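Local structure of transcarboxylase 5S subunit (Propionibacterium freudenreichii subsp. shermanii, 1RQE) at the interface of chains A and B. The protein transfers the carboxyl group from the biotin of the 1.3S subunit to pyruvate, giving oxaloacetate, as the cobalt-binding 5S subunit of transcarboxylase. Coordinates in Å, arbitrary orientation; residue numbers count along the deposited sequence, not the author numbering. Chains: chain A/B, transcarboxylase 5S subunit.

Contact 1: the interface of chains A and B. Residues chain A 203, 232-233, 236; chain B 235, 267, 270-271.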
# COMPACT_ATOMS: atom_id res chain seq x y z
N PRO A 203 -9.81 -10.99 -3.86
CA PRO A 203 -10.92 -10.93 -2.90
C PRO A 203 -11.98 -12.02 -3.01
O PRO A 203 -12.25 -12.72 -2.04
CB PRO A 203 -11.50 -9.54 -3.15
CG PRO A 203 -10.28 -8.75 -3.47
CD PRO A 203 -9.51 -9.66 -4.41
N GLY A 232 -0.94 -5.37 -4.52
CA GLY A 232 -1.80 -4.29 -4.08
C GLY A 232 -3.27 -4.60 -3.85
O GLY A 232 -4.02 -3.69 -3.51
N VAL A 233 -3.68 -5.86 -4.01
CA VAL A 233 -5.09 -6.23 -3.83
C VAL A 233 -5.38 -7.09 -2.59
O VAL A 233 -6.55 -7.33 -2.27
CB VAL A 233 -5.63 -7.06 -5.05
CG1 VAL A 233 -5.13 -6.48 -6.36
CG2 VAL A 233 -5.23 -8.54 -4.92
N VAL A 236 -7.77 -6.12 0.55
CA VAL A 236 -9.19 -6.23 0.31
C VAL A 236 -9.54 -7.71 0.45
O VAL A 236 -10.64 -8.06 0.87
CB VAL A 236 -9.57 -5.70 -1.10
CG1 VAL A 236 -11.07 -5.80 -1.32
CG2 VAL A 236 -9.16 -4.26 -1.23
N GLU B 235 -8.29 1.28 0.42
CA GLU B 235 -8.62 0.42 -0.70
C GLU B 235 -9.75 -0.52 -0.29
O GLU B 235 -10.57 -0.92 -1.11
CB GLU B 235 -7.43 -0.39 -1.17
CG GLU B 235 -7.80 -1.17 -2.42
CD GLU B 235 -6.61 -1.63 -3.20
OE1 GLU B 235 -5.77 -0.79 -3.59
OE2 GLU B 235 -6.51 -2.85 -3.43
N SER B 267 -4.42 -2.22 -9.28
CA SER B 267 -4.87 -3.00 -8.14
C SER B 267 -6.39 -2.96 -7.99
O SER B 267 -7.04 -3.99 -7.79
CB SER B 267 -4.21 -2.48 -6.87
OG SER B 267 -2.82 -2.72 -6.89
N GLU B 270 -7.85 -4.98 -10.80
CA GLU B 270 -7.63 -6.41 -10.62
C GLU B 270 -8.40 -7.06 -9.45
O GLU B 270 -8.83 -8.21 -9.55
CB GLU B 270 -6.13 -6.69 -10.42
CG GLU B 270 -5.25 -6.39 -11.62
CD GLU B 270 -5.31 -7.45 -12.72
OE1 GLU B 270 -6.15 -8.38 -12.64
OE2 GLU B 270 -4.51 -7.36 -13.67
N MET B 271 -8.58 -6.32 -8.36
CA MET B 271 -9.26 -6.87 -7.19
C MET B 271 -10.73 -7.22 -7.40
O MET B 271 -11.29 -7.96 -6.59
CB MET B 271 -9.14 -5.90 -6.02
CG MET B 271 -10.12 -4.74 -6.08
SD MET B 271 -9.83 -3.50 -4.82
CE MET B 271 -11.32 -2.52 -4.92

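Contact 2: the interface of chains A and B. Residues chain A 307, 309-310, 312; chain B 290.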
# COMPACT_ATOMS: atom_id res chain seq x y z
N THR A 307 10.18 -1.48 -5.89
CA THR A 307 8.81 -1.49 -6.40
C THR A 307 7.82 -1.73 -5.28
O THR A 307 8.02 -2.61 -4.44
CB THR A 307 8.59 -2.58 -7.48
OG1 THR A 307 9.64 -2.52 -8.45
CG2 THR A 307 7.25 -2.36 -8.18
N VAL A 309 4.14 -1.70 -5.98
CA VAL A 309 2.97 -2.38 -6.50
C VAL A 309 3.22 -2.92 -7.89
O VAL A 309 3.65 -2.19 -8.78
CB VAL A 309 1.77 -1.41 -6.56
CG1 VAL A 309 0.52 -2.16 -6.98
CG2 VAL A 309 1.57 -0.77 -5.21
N ASP A 310 2.95 -4.20 -8.07
CA ASP A 310 3.14 -4.84 -9.36
C ASP A 310 2.04 -5.86 -9.57
O ASP A 310 1.95 -6.83 -8.84
CB ASP A 310 4.50 -5.51 -9.41
CG ASP A 310 4.86 -5.96 -10.81
OD1 ASP A 310 3.99 -5.84 -11.71
OD2 ASP A 310 6.00 -6.43 -10.99
N SER A 312 1.58 -7.17 -12.70
CA SER A 312 1.98 -7.91 -13.89
C SER A 312 1.80 -9.43 -13.75
O SER A 312 1.38 -10.10 -14.70
CB SER A 312 3.43 -7.59 -14.23
OG SER A 312 4.30 -7.99 -13.18
N ARG B 290 2.08 2.90 -16.63
CA ARG B 290 2.82 2.52 -15.44
C ARG B 290 4.33 2.54 -15.66
O ARG B 290 5.07 3.12 -14.86
CB ARG B 290 2.38 1.14 -15.00
CG ARG B 290 3.18 0.60 -13.88
CD ARG B 290 3.40 -0.85 -14.11
NE ARG B 290 4.42 -1.34 -13.20
CZ ARG B 290 5.00 -2.52 -13.31
NH1 ARG B 290 4.67 -3.34 -14.31
NH2 ARG B 290 5.93 -2.88 -12.43

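Contact 1: the interface of chains A and B
B:Met271 and A:Val233 form the apolar centre, their CB atoms packed 3.8 Å apart. The methionine sets CG between its own backbone N and carbonyl carbon (chi1 80°) and then runs extended, which carries its thioether sulfur SD to within 3.7 Å of A:Val236 CG2. A:Pro203 lies at about a right angle to this chain; its ring edge CG–CD rests against the methionine backbone, with CD 3.3 Å from the carbonyl O of B:Met271. On the other flank, A:Val233 CG1 touches the backbone of B:Ser267, 3.4 Å from its carbonyl O. A:Val236 also points CG2 at the aliphatic stem of B:Glu235, which crosses it nearly perpendicularly, 3.6 Å away at CG. At the polar rim the B:Glu235 carboxylate oxygen OE2 is modelled 2.6 Å from the carbonyl O of A:Gly232; both would normally be acceptors, so this pair is doubtful as a bond. Replacing B:Glu235 by an alanine would probably open a gap beside A:Val236 CG2, where the glutamate CG now packs. B:Ser267 OG lies close to A:Gly232 CA. In the homodimer, helices 234-243 of both chains contribute here, with the start of helix 203-217 of chain A, and helix 265-270 of chain B and the residue just after it, B:Met271. The A:Gly232–A:Val233 loop follows strand 223-227, whose A:His226 is a cobalt ligand, on the metal side of the TIM barrel.

Contact 2: the interface of chains A and B
An Asx-turn in the loop leading into helix 313-316 of chain A presents a carboxylate to helix 283-296 of chain B, across the homodimer interface of this DRE-TIM carboxyltransferase. B:Arg290 reaches out from its helix to A:Asp310, and the two form a salt bridge that is long, 3.6 Å between NH2 and OD1. The other guanidinium nitrogen, NH1, is nearly as near, 3.7 Å from the same OD1, while the second carboxylate oxygen, OD2, comes no nearer to NH2 than 3.8 Å. The two side chains meet at about a right angle, and their flat groups are turned 43° against each other. The guanidinium stands over one face of the carboxylate, and OD1 lies obliquely above the NH1–NH2 edge of the guanidinium, out of its plane. The contact is therefore probably a mainly electrostatic one, lacking the close paired N–H contacts of a side-by-side bridge.

On the opposite face of the carboxylate, A:Ser312 grips OD1 twice. Its hydroxyl OG donates to OD1 at 2.6 Å, and its backbone N donates to the same atom at 2.9 Å, with 153° at the hydrogen. Both donors come from one side, well tilted out of the carboxylate plane. They are likely to fix the rotation of the aspartate and hold OD1 between the serine and the arginine. A:Ser312 thus appears to act from the second shell, positioning the acidic partner.

B:Arg290 places CG anti to its backbone N (chi1 173°), bends at chi2 and then continues nearly straight, which brings its head group to the loop. A:Val309 and A:Thr307 flank the same head more loosely, the carbonyl O of A:Val309 being 4.4 Å from NH2 and the methyl CG2 of A:Thr307 4.5 Å from it.

The C-alpha centres of contact 1 and contact 2 lie about 13 Å apart on the same dimer interface, and they share no residue. Chain B supplies helix 234-243 and the segment 267-271 to contact 1, and the next helix after that segment, 283-296, to contact 2. Chain A answers with loops and helix starts of the barrel in the first and the segment around 307-312 in the second. A mainly apolar patch is thus paired with a charged one, and the two-fold symmetry repeats both with the chains exchanged, so the 5S subunits meet at several separate places, which probably all contribute to holding the dimer together.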